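Local coordinates for protein leucine--tRNA ligase (PDB 5AH5) that probably joins L-leucine to its cognate tRNA at the expense of ATP, as a class I aminoacyl-tRNA synthetase, at residues M63-R67 against T670-E674; F80-N86 against R421-C425; V154-E160 against S177-K183; N507-S511 against L547-E551; I666-T670 against A681-I685. All coordinates share one frame; numbering follows the deposited sequence.

Interaction 1: M63-R67 against T670-E674; sequences MQIAR and TADVE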
# COMPACT_ATOMS: atom_id res chain seq x y z
N MET B 63 -2.57 16.69 12.40
CA MET B 63 -3.44 16.47 13.51
C MET B 63 -2.65 15.74 14.60
O MET B 63 -2.78 16.08 15.77
CB MET B 63 -4.67 15.64 13.16
CG MET B 63 -5.66 15.74 14.29
SD MET B 63 -7.07 14.73 14.03
CE MET B 63 -6.65 13.01 14.19
N GLN B 64 -1.89 14.71 14.22
CA GLN B 64 -1.22 13.89 15.22
C GLN B 64 -0.14 14.69 15.90
O GLN B 64 0.04 14.57 17.09
CB GLN B 64 -0.66 12.60 14.68
CG GLN B 64 -1.66 11.66 14.09
CD GLN B 64 -2.61 11.11 15.15
OE1 GLN B 64 -3.39 11.86 15.70
NE2 GLN B 64 -2.55 9.83 15.38
N ILE B 65 0.48 15.59 15.18
CA ILE B 65 1.38 16.53 15.81
C ILE B 65 0.69 17.44 16.85
O ILE B 65 1.19 17.62 17.96
CB ILE B 65 2.10 17.39 14.78
CG1 ILE B 65 3.08 16.50 13.97
CG2 ILE B 65 2.78 18.58 15.44
CD1 ILE B 65 3.69 17.16 12.76
N ALA B 66 -0.39 18.07 16.46
CA ALA B 66 -1.21 18.84 17.41
C ALA B 66 -1.65 18.05 18.62
O ALA B 66 -1.81 18.64 19.69
CB ALA B 66 -2.40 19.50 16.73
N ARG B 67 -1.85 16.74 18.47
CA ARG B 67 -2.27 15.90 19.56
C ARG B 67 -1.13 15.41 20.45
O ARG B 67 -1.34 14.46 21.21
CB ARG B 67 -3.09 14.71 19.06
CG ARG B 67 -4.51 15.13 18.60
CD ARG B 67 -5.18 14.04 17.84
NE ARG B 67 -5.77 13.11 18.73
CZ ARG B 67 -5.86 11.80 18.59
NH1 ARG B 67 -5.40 11.11 17.54
NH2 ARG B 67 -6.51 11.16 19.54
N THR B 670 -11.80 14.66 15.03
CA THR B 670 -10.74 13.82 15.61
C THR B 670 -10.86 12.35 15.17
O THR B 670 -9.92 11.75 14.56
CB THR B 670 -10.69 13.96 17.19
OG1 THR B 670 -10.58 15.34 17.58
CG2 THR B 670 -9.53 13.21 17.76
N ALA B 671 -12.01 11.77 15.43
CA ALA B 671 -12.25 10.35 15.11
C ALA B 671 -12.23 10.11 13.59
O ALA B 671 -11.72 9.08 13.14
CB ALA B 671 -13.60 9.86 15.70
N ASP B 672 -12.77 11.05 12.80
CA ASP B 672 -12.88 10.85 11.38
C ASP B 672 -11.51 10.94 10.64
O ASP B 672 -11.30 10.20 9.73
CB ASP B 672 -13.88 11.79 10.76
CG ASP B 672 -15.40 11.29 10.97
OD1 ASP B 672 -15.68 10.08 11.27
OD2 ASP B 672 -16.27 12.14 10.78
N VAL B 673 -10.66 11.86 11.02
CA VAL B 673 -9.29 11.98 10.46
C VAL B 673 -8.55 10.72 10.72
O VAL B 673 -7.92 10.19 9.80
CB VAL B 673 -8.51 13.17 10.97
CG1 VAL B 673 -7.01 13.12 10.60
CG2 VAL B 673 -9.13 14.45 10.45
N GLU B 674 -8.64 10.20 11.92
CA GLU B 674 -7.88 9.01 12.22
C GLU B 674 -8.40 7.75 11.60
O GLU B 674 -7.67 6.76 11.53
CB GLU B 674 -7.56 8.90 13.71
CG GLU B 674 -8.47 8.11 14.56
CD GLU B 674 -8.26 8.41 16.06
OE1 GLU B 674 -7.15 8.86 16.47
OE2 GLU B 674 -9.24 8.22 16.83
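R67 reaches E674 through one nitrogen. R67 NH1 lies 3.0 Å from E674 OE1, a salt bridge whose hydrogen bond is weak because the N-H is bent to 129°. The guanidinium and carboxylate planes stand 62° apart, so the two groups do not pair flat. T670 CG2 sits over one face of the guanidinium, toward its rim, 3.9 Å from R67 NE. Next to this polar pair the contact is apolar. M63 and V673 approach tip to tip, with M63 CE 3.6 Å from V673 CG1. The M63 chain runs straight and then bends at chi3 (71°), which turns CE toward the helix; CE also comes within 3.5 Å of T670 O.

Q64 probably helps to hold the arginine in place. Q64 OE1 accepts from R67 NH1 at 2.8 Å, in the carbonyl plane and on a lone pair. NH1 is thus shared between an amide and a carboxylate. R67 itself is the first residue past helix 48-66. W741 touches M63 and R67, and its indole N-H binds T670 OG1, which is also bonded to I666 O. The arrangement joins the end of a helix from the catalytic region to helix 653-674 of the anticodon-binding domain of a class I synthetase.

Interaction 2: F80-N86 against R421-C425; sequences FGLPAEN and RYWGC
Helix 82-91 of the class I catalytic region starts here against the loop between strands 415-419 and 425-432, and W423 meets F80 in an edge-to-face pair. The edge of F80 points at the face of the six-membered ring of W423, with ring planes at 74° and F80 CD1 3.6 Å from W423 CE2. One face of F80 is taken by the backbone of the other segment. G424 CA makes a CH-pi contact 3.6 Å from the centroid of the F80 ring. W423 is the centre of an inverse gamma turn. G81 N, at the N-cap position of helix 82-91, donates to W423 O at 2.7 Å.

R421 grips the first turn of helix 82-91. Its NH1 donates to E85 OE1 at 2.9 Å and to N86 OD1 at 3.2 Å, both nearly straight and both in the guanidinium plane. The bond to E85 is part of a salt bridge, and E85 OE1 is met from above its carboxylate plane. L82 CD2 lies over the centre of one guanidinium face, 3.4 Å from R421 CZ. The bend of R421 at chi2 (-91°) brings the guanidinium across L82 CD2. A water bridges E85 OE2 and Y422 N, donating to the carboxylate 2.6 Å away.

E160 forms a salt bridge with R421 NH2 and also binds N86 ND2, which probably helps to fix the arginine. S79 O accepts from W423 NE1. The N-terminal start of helix 82-91 is thus packed on the inverse gamma turn at W423, within the class I synthetase catalytic region.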
# COMPACT_ATOMS: atom_id res chain seq x y z
N PHE B 80 15.48 4.51 -9.01
CA PHE B 80 16.16 3.54 -9.84
C PHE B 80 15.15 2.65 -10.60
O PHE B 80 13.93 2.62 -10.32
CB PHE B 80 17.06 2.61 -9.00
CG PHE B 80 18.56 3.01 -8.91
CD1 PHE B 80 19.25 3.63 -9.95
CD2 PHE B 80 19.29 2.64 -7.78
CE1 PHE B 80 20.61 3.95 -9.84
CE2 PHE B 80 20.65 2.91 -7.70
CZ PHE B 80 21.31 3.56 -8.71
N GLY B 81 15.70 1.95 -11.59
CA GLY B 81 15.00 0.98 -12.37
C GLY B 81 14.15 1.55 -13.47
O GLY B 81 14.26 2.70 -13.85
N LEU B 82 13.23 0.73 -13.92
CA LEU B 82 12.57 0.95 -15.17
C LEU B 82 11.86 2.24 -15.30
O LEU B 82 12.01 2.87 -16.34
CB LEU B 82 11.67 -0.21 -15.50
CG LEU B 82 12.36 -1.53 -15.63
CD1 LEU B 82 11.33 -2.56 -16.06
CD2 LEU B 82 13.47 -1.45 -16.69
N PRO B 83 11.14 2.72 -14.23
CA PRO B 83 10.36 3.89 -14.47
C PRO B 83 11.10 5.16 -14.73
O PRO B 83 10.78 5.91 -15.69
CB PRO B 83 9.42 3.98 -13.23
CG PRO B 83 9.30 2.59 -12.77
CD PRO B 83 10.68 1.99 -13.04
N ALA B 84 12.06 5.47 -13.85
CA ALA B 84 12.94 6.59 -14.14
C ALA B 84 13.68 6.36 -15.47
O ALA B 84 13.84 7.29 -16.25
CB ALA B 84 14.00 6.76 -13.04
N GLU B 85 14.18 5.16 -15.67
CA GLU B 85 15.14 4.91 -16.79
C GLU B 85 14.43 5.10 -18.16
O GLU B 85 14.94 5.80 -19.07
CB GLU B 85 15.82 3.54 -16.67
CG GLU B 85 16.97 3.47 -17.75
CD GLU B 85 17.74 2.20 -17.75
OE1 GLU B 85 17.23 1.18 -17.33
OE2 GLU B 85 18.93 2.22 -18.18
N ASN B 86 13.24 4.49 -18.30
CA ASN B 86 12.39 4.64 -19.52
C ASN B 86 11.98 6.07 -19.69
O ASN B 86 11.98 6.60 -20.80
CB ASN B 86 11.17 3.68 -19.47
CG ASN B 86 11.60 2.24 -19.56
OD1 ASN B 86 12.68 1.96 -20.09
ND2 ASN B 86 10.82 1.34 -19.07
N ARG B 421 20.12 -4.18 -17.03
CA ARG B 421 19.86 -2.75 -17.19
C ARG B 421 20.93 -1.93 -16.50
O ARG B 421 21.46 -2.38 -15.53
CB ARG B 421 18.51 -2.48 -16.52
CG ARG B 421 17.37 -2.92 -17.39
CD ARG B 421 17.10 -1.66 -18.15
NE ARG B 421 16.16 -1.94 -19.10
CZ ARG B 421 15.24 -1.07 -19.53
NH1 ARG B 421 15.17 0.20 -19.15
NH2 ARG B 421 14.42 -1.54 -20.41
N TYR B 422 21.20 -0.76 -17.03
CA TYR B 422 22.12 0.21 -16.46
C TYR B 422 21.60 0.86 -15.14
O TYR B 422 22.33 0.92 -14.13
CB TYR B 422 22.35 1.32 -17.48
CG TYR B 422 23.18 2.49 -16.98
CD1 TYR B 422 24.58 2.41 -16.82
CD2 TYR B 422 22.60 3.71 -16.73
CE1 TYR B 422 25.33 3.51 -16.38
CE2 TYR B 422 23.32 4.77 -16.24
CZ TYR B 422 24.71 4.67 -16.09
OH TYR B 422 25.42 5.77 -15.64
N TRP B 423 20.34 1.33 -15.14
CA TRP B 423 19.91 2.30 -14.15
C TRP B 423 19.27 1.56 -13.00
O TRP B 423 18.02 1.43 -12.91
CB TRP B 423 19.05 3.38 -14.78
CG TRP B 423 18.74 4.47 -13.83
CD1 TRP B 423 17.48 4.77 -13.31
CD2 TRP B 423 19.65 5.41 -13.23
NE1 TRP B 423 17.58 5.83 -12.47
CE2 TRP B 423 18.90 6.22 -12.37
CE3 TRP B 423 21.06 5.62 -13.30
CZ2 TRP B 423 19.47 7.28 -11.63
CZ3 TRP B 423 21.65 6.65 -12.56
CH2 TRP B 423 20.85 7.45 -11.71
N GLY B 424 20.14 0.98 -12.18
CA GLY B 424 19.75 0.32 -10.91
C GLY B 424 20.96 0.08 -10.05
O GLY B 424 22.14 0.38 -10.44
N CYS B 425 20.73 -0.51 -8.92
CA CYS B 425 21.81 -0.70 -7.93
C CYS B 425 22.74 -1.82 -8.39
O CYS B 425 22.26 -2.95 -8.56
CB CYS B 425 21.19 -1.08 -6.60
SG CYS B 425 22.40 -1.19 -5.28
O HOH W 1 19.55 -0.06 -19.36

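Interaction 3: V154-E160 against S177-K183; sequences VYWDPVE and SGAAVYK
The bent chain of K183 lies over one face of the Y155 ring at an antiparallel strand pairing, part of the sheet that includes strands 153-157 and 182-191. The two residues form a non-hydrogen-bonded pair, with both side chains on one face. K183 bends at chi2 (-91°) and again at chi3, which lays its end over the tyrosine ring. K183 NZ is 3.9 Å from the Y155 ring centroid, a cation-pi contact, and CE makes a CH-pi contact beside it. V181 comes to the ring at its edge, with V181 CG1 3.5 Å from Y155 CD1.

W156 and Y182 are the hydrogen-bonded pair and point to the other face. W156 N donates to Y182 O at 2.7 Å, and Y182 N returns a bond to W156 O at 2.9 Å. P158 then crosses Y182 at about a right angle, its CG 4.1 Å from Y182 CD1.

Beyond the paired residues the chains are held by D157 and S177. D157 OD1 accepts from V159 N, an Asx turn, and from E160 N, three residues on, an Asx motif. S177 OG accepts from A179 N in an ST turn. The two turns are tied together by S177 OG, which donates to the syn lone pair of D157 OD2 at 2.6 Å.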
# COMPACT_ATOMS: atom_id res chain seq x y z
N VAL B 154 13.19 -18.06 -16.28
CA VAL B 154 12.75 -16.74 -15.79
C VAL B 154 12.01 -16.06 -16.88
O VAL B 154 12.14 -16.44 -18.05
CB VAL B 154 13.93 -15.83 -15.36
CG1 VAL B 154 14.70 -16.46 -14.20
CG2 VAL B 154 14.85 -15.49 -16.51
N TYR B 155 11.20 -15.07 -16.51
CA TYR B 155 10.50 -14.27 -17.50
C TYR B 155 11.43 -13.29 -18.16
O TYR B 155 12.28 -12.72 -17.49
CB TYR B 155 9.34 -13.51 -16.84
CG TYR B 155 8.27 -14.43 -16.37
CD1 TYR B 155 7.30 -14.90 -17.26
CD2 TYR B 155 8.24 -14.88 -15.07
CE1 TYR B 155 6.30 -15.74 -16.83
CE2 TYR B 155 7.27 -15.75 -14.64
CZ TYR B 155 6.29 -16.18 -15.52
OH TYR B 155 5.33 -17.04 -15.08
N TRP B 156 11.22 -13.04 -19.45
CA TRP B 156 12.06 -12.17 -20.25
C TRP B 156 11.15 -11.26 -21.03
O TRP B 156 10.27 -11.74 -21.73
CB TRP B 156 12.91 -13.03 -21.21
CG TRP B 156 13.63 -12.24 -22.29
CD1 TRP B 156 13.26 -12.14 -23.60
CD2 TRP B 156 14.83 -11.44 -22.15
NE1 TRP B 156 14.13 -11.32 -24.27
CE2 TRP B 156 15.11 -10.89 -23.42
CE3 TRP B 156 15.70 -11.16 -21.08
CZ2 TRP B 156 16.23 -10.05 -23.65
CZ3 TRP B 156 16.80 -10.33 -21.29
CH2 TRP B 156 17.05 -9.78 -22.57
N ASP B 157 11.35 -9.96 -20.91
CA ASP B 157 10.64 -8.96 -21.69
C ASP B 157 11.54 -8.50 -22.87
O ASP B 157 12.52 -7.84 -22.65
CB ASP B 157 10.27 -7.78 -20.79
CG ASP B 157 9.37 -6.74 -21.44
OD1 ASP B 157 9.51 -6.46 -22.64
OD2 ASP B 157 8.53 -6.16 -20.70
N PRO B 158 11.14 -8.81 -24.11
CA PRO B 158 11.98 -8.52 -25.25
C PRO B 158 11.97 -7.05 -25.58
O PRO B 158 12.89 -6.57 -26.20
CB PRO B 158 11.36 -9.39 -26.39
CG PRO B 158 9.90 -9.52 -26.01
CD PRO B 158 9.89 -9.51 -24.50
N VAL B 159 10.98 -6.30 -25.13
CA VAL B 159 11.01 -4.86 -25.37
C VAL B 159 11.85 -4.13 -24.32
O VAL B 159 12.60 -3.23 -24.68
CB VAL B 159 9.59 -4.27 -25.47
CG1 VAL B 159 9.63 -2.75 -25.52
CG2 VAL B 159 8.89 -4.84 -26.72
N GLU B 160 11.75 -4.53 -23.05
CA GLU B 160 12.63 -3.94 -22.02
C GLU B 160 14.02 -4.49 -22.16
O GLU B 160 14.95 -3.93 -21.56
CB GLU B 160 12.26 -4.34 -20.58
CG GLU B 160 11.06 -3.79 -19.90
CD GLU B 160 10.78 -2.32 -20.09
OE1 GLU B 160 11.70 -1.49 -20.18
OE2 GLU B 160 9.58 -2.02 -20.13
N SER B 177 6.20 -2.38 -20.32
CA SER B 177 6.19 -2.38 -21.78
C SER B 177 4.78 -2.68 -22.37
O SER B 177 4.41 -2.15 -23.41
CB SER B 177 7.14 -3.43 -22.28
OG SER B 177 6.76 -4.71 -21.83
N GLY B 178 4.05 -3.54 -21.67
CA GLY B 178 2.80 -4.07 -22.17
C GLY B 178 3.06 -5.09 -23.28
O GLY B 178 2.11 -5.48 -23.94
N ALA B 179 4.32 -5.54 -23.44
CA ALA B 179 4.74 -6.51 -24.46
C ALA B 179 4.64 -7.87 -23.93
O ALA B 179 4.83 -8.08 -22.73
CB ALA B 179 6.20 -6.28 -24.85
N ALA B 180 4.37 -8.81 -24.83
CA ALA B 180 4.29 -10.23 -24.49
C ALA B 180 5.63 -10.67 -23.97
O ALA B 180 6.67 -10.35 -24.55
CB ALA B 180 3.89 -11.08 -25.72
N VAL B 181 5.60 -11.45 -22.91
CA VAL B 181 6.77 -11.90 -22.20
C VAL B 181 7.05 -13.33 -22.61
O VAL B 181 6.11 -14.09 -22.90
CB VAL B 181 6.51 -11.73 -20.68
CG1 VAL B 181 7.46 -12.53 -19.86
CG2 VAL B 181 6.69 -10.25 -20.30
N TYR B 182 8.34 -13.68 -22.68
CA TYR B 182 8.79 -15.03 -23.00
C TYR B 182 9.54 -15.55 -21.82
O TYR B 182 9.78 -14.79 -20.88
CB TYR B 182 9.69 -14.99 -24.25
CG TYR B 182 8.90 -14.64 -25.48
CD1 TYR B 182 8.53 -13.33 -25.71
CD2 TYR B 182 8.48 -15.63 -26.40
CE1 TYR B 182 7.80 -12.97 -26.81
CE2 TYR B 182 7.73 -15.28 -27.53
CZ TYR B 182 7.40 -13.93 -27.73
OH TYR B 182 6.64 -13.46 -28.78
N LYS B 183 9.87 -16.85 -21.84
CA LYS B 183 10.67 -17.50 -20.80
C LYS B 183 12.02 -17.98 -21.37
O LYS B 183 12.05 -18.65 -22.37
CB LYS B 183 9.93 -18.70 -20.22
CG LYS B 183 8.77 -18.38 -19.28
CD LYS B 183 9.16 -18.26 -17.80
CE LYS B 183 8.14 -18.95 -16.88
NZ LYS B 183 8.54 -18.99 -15.43

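Interaction 4: N507-S511 against L547-E551; sequences NPIDS and LGYIE
The backbones come closest where S511, at the start of helix 511-517, faces Y549, their CA atoms 5.6 Å apart, just after G548 ends helix 533-546 in a Schellman motif. The one hydrogen bond between the segments runs from S511 OG to Y549 O, at 2.7 Å. The donor is tilted 34° from the carbonyl plane. OG is anti to the S511 carbonyl carbon (chi1 -63°), from where it reaches Y549 O. S511 CA adds a CA-H...O contact to the same oxygen at 3.5 Å. The oxygen therefore takes a hydroxyl and a weaker C-H from one residue.

The other contacts are apolar and looser. I509 meets two residues with two branches: its CD1 lies 4.3 Å from Y549 CB, and its CG2 is 4.4 Å from I550 CG2. P508 CG approaches the Y549 ring obliquely, 4.4 Å from CE2. The far end of the tyrosine is held by D140, which binds Y549 OH.

D510 is the N-cap of helix 511-517 and binds L513 N with OD1. From helix 128-143, A133 and L137 pack on P508, and L137 also on Y549. Helix 533-546 touches I509 and Y549 with L544. The contact thus fastens the start of helix 511-517 to the turn between helix 533-546 and strand 556-560, the edge strand of the parallel sheet.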
# COMPACT_ATOMS: atom_id res chain seq x y z
N ASN B 507 25.56 2.18 8.50
CA ASN B 507 24.85 0.92 8.69
C ASN B 507 23.48 1.02 7.95
O ASN B 507 22.91 2.07 7.90
CB ASN B 507 24.61 0.66 10.16
CG ASN B 507 25.89 0.61 10.96
OD1 ASN B 507 26.07 1.39 11.90
ND2 ASN B 507 26.80 -0.30 10.57
N PRO B 508 23.01 -0.06 7.35
CA PRO B 508 21.81 0.09 6.55
C PRO B 508 20.63 0.56 7.42
O PRO B 508 20.04 1.64 7.14
CB PRO B 508 21.58 -1.30 5.95
CG PRO B 508 22.76 -2.12 6.27
CD PRO B 508 23.58 -1.42 7.29
N ILE B 509 20.43 -0.13 8.55
CA ILE B 509 19.30 0.13 9.45
C ILE B 509 19.72 0.37 10.93
O ILE B 509 20.44 -0.41 11.52
CB ILE B 509 18.36 -1.03 9.40
CG1 ILE B 509 17.74 -1.14 8.01
CG2 ILE B 509 17.23 -0.84 10.40
CD1 ILE B 509 17.02 -2.45 7.78
N ASP B 510 19.23 1.47 11.51
CA ASP B 510 19.47 1.83 12.89
C ASP B 510 18.42 1.08 13.72
O ASP B 510 17.28 1.53 13.83
CB ASP B 510 19.39 3.35 13.01
CG ASP B 510 19.78 3.84 14.40
OD1 ASP B 510 19.40 3.18 15.38
OD2 ASP B 510 20.41 4.89 14.51
N SER B 511 18.79 -0.11 14.20
CA SER B 511 17.91 -0.98 14.97
C SER B 511 17.21 -0.26 16.11
O SER B 511 16.02 -0.44 16.32
CB SER B 511 18.71 -2.18 15.51
OG SER B 511 19.20 -2.95 14.42
N LEU B 547 17.01 -11.89 10.82
CA LEU B 547 18.45 -11.66 10.87
C LEU B 547 18.88 -10.64 11.89
O LEU B 547 20.05 -10.33 11.94
CB LEU B 547 18.96 -11.17 9.52
CG LEU B 547 18.72 -12.04 8.30
CD1 LEU B 547 19.38 -11.35 7.12
CD2 LEU B 547 19.23 -13.43 8.48
N GLY B 548 17.96 -10.06 12.67
CA GLY B 548 18.36 -9.18 13.79
C GLY B 548 18.32 -7.70 13.56
O GLY B 548 18.57 -6.92 14.49
N TYR B 549 17.96 -7.24 12.35
CA TYR B 549 17.95 -5.79 12.15
C TYR B 549 16.83 -5.08 12.92
O TYR B 549 16.97 -3.89 13.31
CB TYR B 549 17.84 -5.48 10.68
CG TYR B 549 19.06 -5.89 9.84
CD1 TYR B 549 19.17 -7.19 9.36
CD2 TYR B 549 20.09 -5.01 9.59
CE1 TYR B 549 20.27 -7.58 8.63
CE2 TYR B 549 21.21 -5.39 8.85
CZ TYR B 549 21.28 -6.68 8.38
OH TYR B 549 22.32 -7.13 7.61
N ILE B 550 15.70 -5.77 13.05
CA ILE B 550 14.53 -5.22 13.64
C ILE B 550 13.86 -6.27 14.49
O ILE B 550 14.15 -7.42 14.33
CB ILE B 550 13.55 -4.72 12.58
CG1 ILE B 550 13.22 -5.83 11.57
CG2 ILE B 550 14.12 -3.54 11.86
CD1 ILE B 550 12.31 -5.42 10.44
N GLU B 551 12.95 -5.85 15.37
CA GLU B 551 12.25 -6.78 16.28
C GLU B 551 10.77 -7.00 15.96
O GLU B 551 10.06 -7.66 16.72
CB GLU B 551 12.45 -6.33 17.74
CG GLU B 551 13.82 -6.79 18.31
CD GLU B 551 14.29 -6.04 19.58
OE1 GLU B 551 13.59 -5.13 20.10
OE2 GLU B 551 15.39 -6.36 20.07

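Interaction 5: I666-T670 against A681-I685; sequences IGKVT and AIAAI. With nucleotides of chain D.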
# COMPACT_ATOMS: atom_id res chain seq x y z
N ILE B 666 -15.43 18.70 17.51
CA ILE B 666 -14.08 18.27 17.97
C ILE B 666 -13.98 16.76 17.95
O ILE B 666 -13.04 16.18 17.35
CB ILE B 666 -13.75 18.79 19.39
CG1 ILE B 666 -13.63 20.30 19.38
CG2 ILE B 666 -12.47 18.16 19.93
CD1 ILE B 666 -13.55 20.90 20.79
N GLY B 667 -14.97 16.10 18.53
CA GLY B 667 -14.96 14.64 18.65
C GLY B 667 -15.02 13.95 17.29
O GLY B 667 -14.36 12.92 17.06
N LYS B 668 -15.83 14.52 16.40
CA LYS B 668 -16.11 13.90 15.15
C LYS B 668 -14.91 14.08 14.13
O LYS B 668 -14.53 13.13 13.50
CB LYS B 668 -17.39 14.48 14.61
CG LYS B 668 -17.98 13.74 13.44
CD LYS B 668 -19.44 14.15 13.31
CE LYS B 668 -19.95 14.10 11.88
NZ LYS B 668 -21.03 15.12 11.69
N VAL B 669 -14.34 15.27 14.09
CA VAL B 669 -13.20 15.60 13.30
C VAL B 669 -12.02 14.75 13.72
O VAL B 669 -11.38 14.14 12.87
CB VAL B 669 -12.85 17.07 13.41
CG1 VAL B 669 -11.47 17.34 12.74
CG2 VAL B 669 -13.90 17.87 12.67
N THR B 670 -11.80 14.66 15.03
CA THR B 670 -10.74 13.82 15.61
C THR B 670 -10.86 12.35 15.17
O THR B 670 -9.92 11.75 14.56
CB THR B 670 -10.69 13.96 17.19
OG1 THR B 670 -10.58 15.34 17.58
CG2 THR B 670 -9.53 13.21 17.76
N ALA B 681 -15.29 14.59 8.02
CA ALA B 681 -14.72 15.59 8.95
C ALA B 681 -14.89 17.01 8.44
O ALA B 681 -15.16 17.99 9.18
CB ALA B 681 -13.24 15.26 9.20
N ILE B 682 -14.69 17.18 7.15
CA ILE B 682 -14.78 18.48 6.57
C ILE B 682 -16.28 18.89 6.62
O ILE B 682 -16.61 20.05 6.83
CB ILE B 682 -14.20 18.50 5.11
CG1 ILE B 682 -12.63 18.42 5.16
CG2 ILE B 682 -14.57 19.80 4.44
CD1 ILE B 682 -12.00 18.16 3.79
N ALA B 683 -17.19 17.98 6.34
CA ALA B 683 -18.67 18.32 6.47
C ALA B 683 -19.03 18.83 7.86
O ALA B 683 -19.77 19.80 8.00
CB ALA B 683 -19.52 17.14 6.11
N ALA B 684 -18.41 18.26 8.87
CA ALA B 684 -18.62 18.67 10.25
C ALA B 684 -18.16 20.06 10.47
O ALA B 684 -18.81 20.82 11.17
CB ALA B 684 -17.94 17.72 11.18
N ILE B 685 -17.05 20.46 9.84
CA ILE B 685 -16.57 21.83 9.97
C ILE B 685 -17.41 22.83 9.21
O ILE B 685 -17.58 24.00 9.62
CB ILE B 685 -15.07 21.91 9.50
CG1 ILE B 685 -14.13 21.11 10.45
CG2 ILE B 685 -14.62 23.34 9.39
CD1 ILE B 685 -12.80 20.67 9.84
P C D 24 -26.76 19.61 6.91
OP1 C D 24 -26.67 20.70 7.86
OP2 C D 24 -27.76 19.53 5.87
O5' C D 24 -25.38 19.59 6.07
C5' C D 24 -24.11 19.71 6.74
C4' C D 24 -22.96 19.47 5.75
O4' C D 24 -22.92 18.07 5.38
C3' C D 24 -23.10 20.17 4.42
O3' C D 24 -22.79 21.54 4.64
C2' C D 24 -22.16 19.35 3.57
O2' C D 24 -20.78 19.48 3.89
C1' C D 24 -22.51 17.95 4.04
N1 C D 24 -23.57 17.32 3.26
C2 C D 24 -23.22 16.79 2.03
O2 C D 24 -22.03 16.86 1.68
N3 C D 24 -24.17 16.22 1.26
C4 C D 24 -25.44 16.18 1.68
N4 C D 24 -26.34 15.55 0.91
C5 C D 24 -25.84 16.76 2.92
C6 C D 24 -24.88 17.31 3.68
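K668 and V669 bring helix 653-674 against helix 678-695. K668 comes first along the chain. Its side chain is extended, with CG anti to the backbone N (chi1 -168°). K668 CE and NZ come near A684 CB, NZ at 4.1 Å.

V669 carries the contact. Its CG2 branch reaches three residues of the facing helix. It lies 3.7 Å from A681 O and 3.9 Å from I685 CG1, with A684 CB a little further off at 4.3 Å. V669 and I685 cross at about a right angle. The backbones are close at A681, a small residue: its CA is 4.6 Å from V669 CA.

T670 follows, and its CB points away from this helix. It bonds back within its own helix: I666 O accepts from T670 N and, at 2.6 Å, from T670 OG1. The two donors reach this oxygen from opposite faces of its carbonyl plane. On the facing helix, A683 CB lies 3.5 Å from O2' of cytidine 24 of the RNA, chain D.

The helices are nearly antiparallel, at 156°, and their axes approach to 8.8 Å. They form a helical hairpin of the anticodon-binding domain. W741 touches V669. The side chain of I666 turns to helix 701-715, where it meets L710 and L714. F718 packs on I682 and I685, helix 701-715 adds L711 to I685, and helix 592-601 meets I682 with L600 and F601.

Overall arrangement
Interactions 2 and 3 are neighbours, with centres 16 Å apart, and meet through E160, whose OE1 lies 2.7 Å from R421 NH2 in a salt bridge. In interaction 2 the side chain of A84 is about 10 Å from the bound 5'-O-(L-leucylsulfamoyl)adenosine. Interaction 4 stands in the same catalytic region, its centre 27 Å from that of interaction 2, without touching it. Interactions 1 and 5 form the second group, 10 Å apart between centres. They share T670 and helix 653-674, and each comes near the bound RNA. This group lies across the chain's centre from interactions 2 and 3, the centres of interactions 1 and 2 being about 38 Å apart.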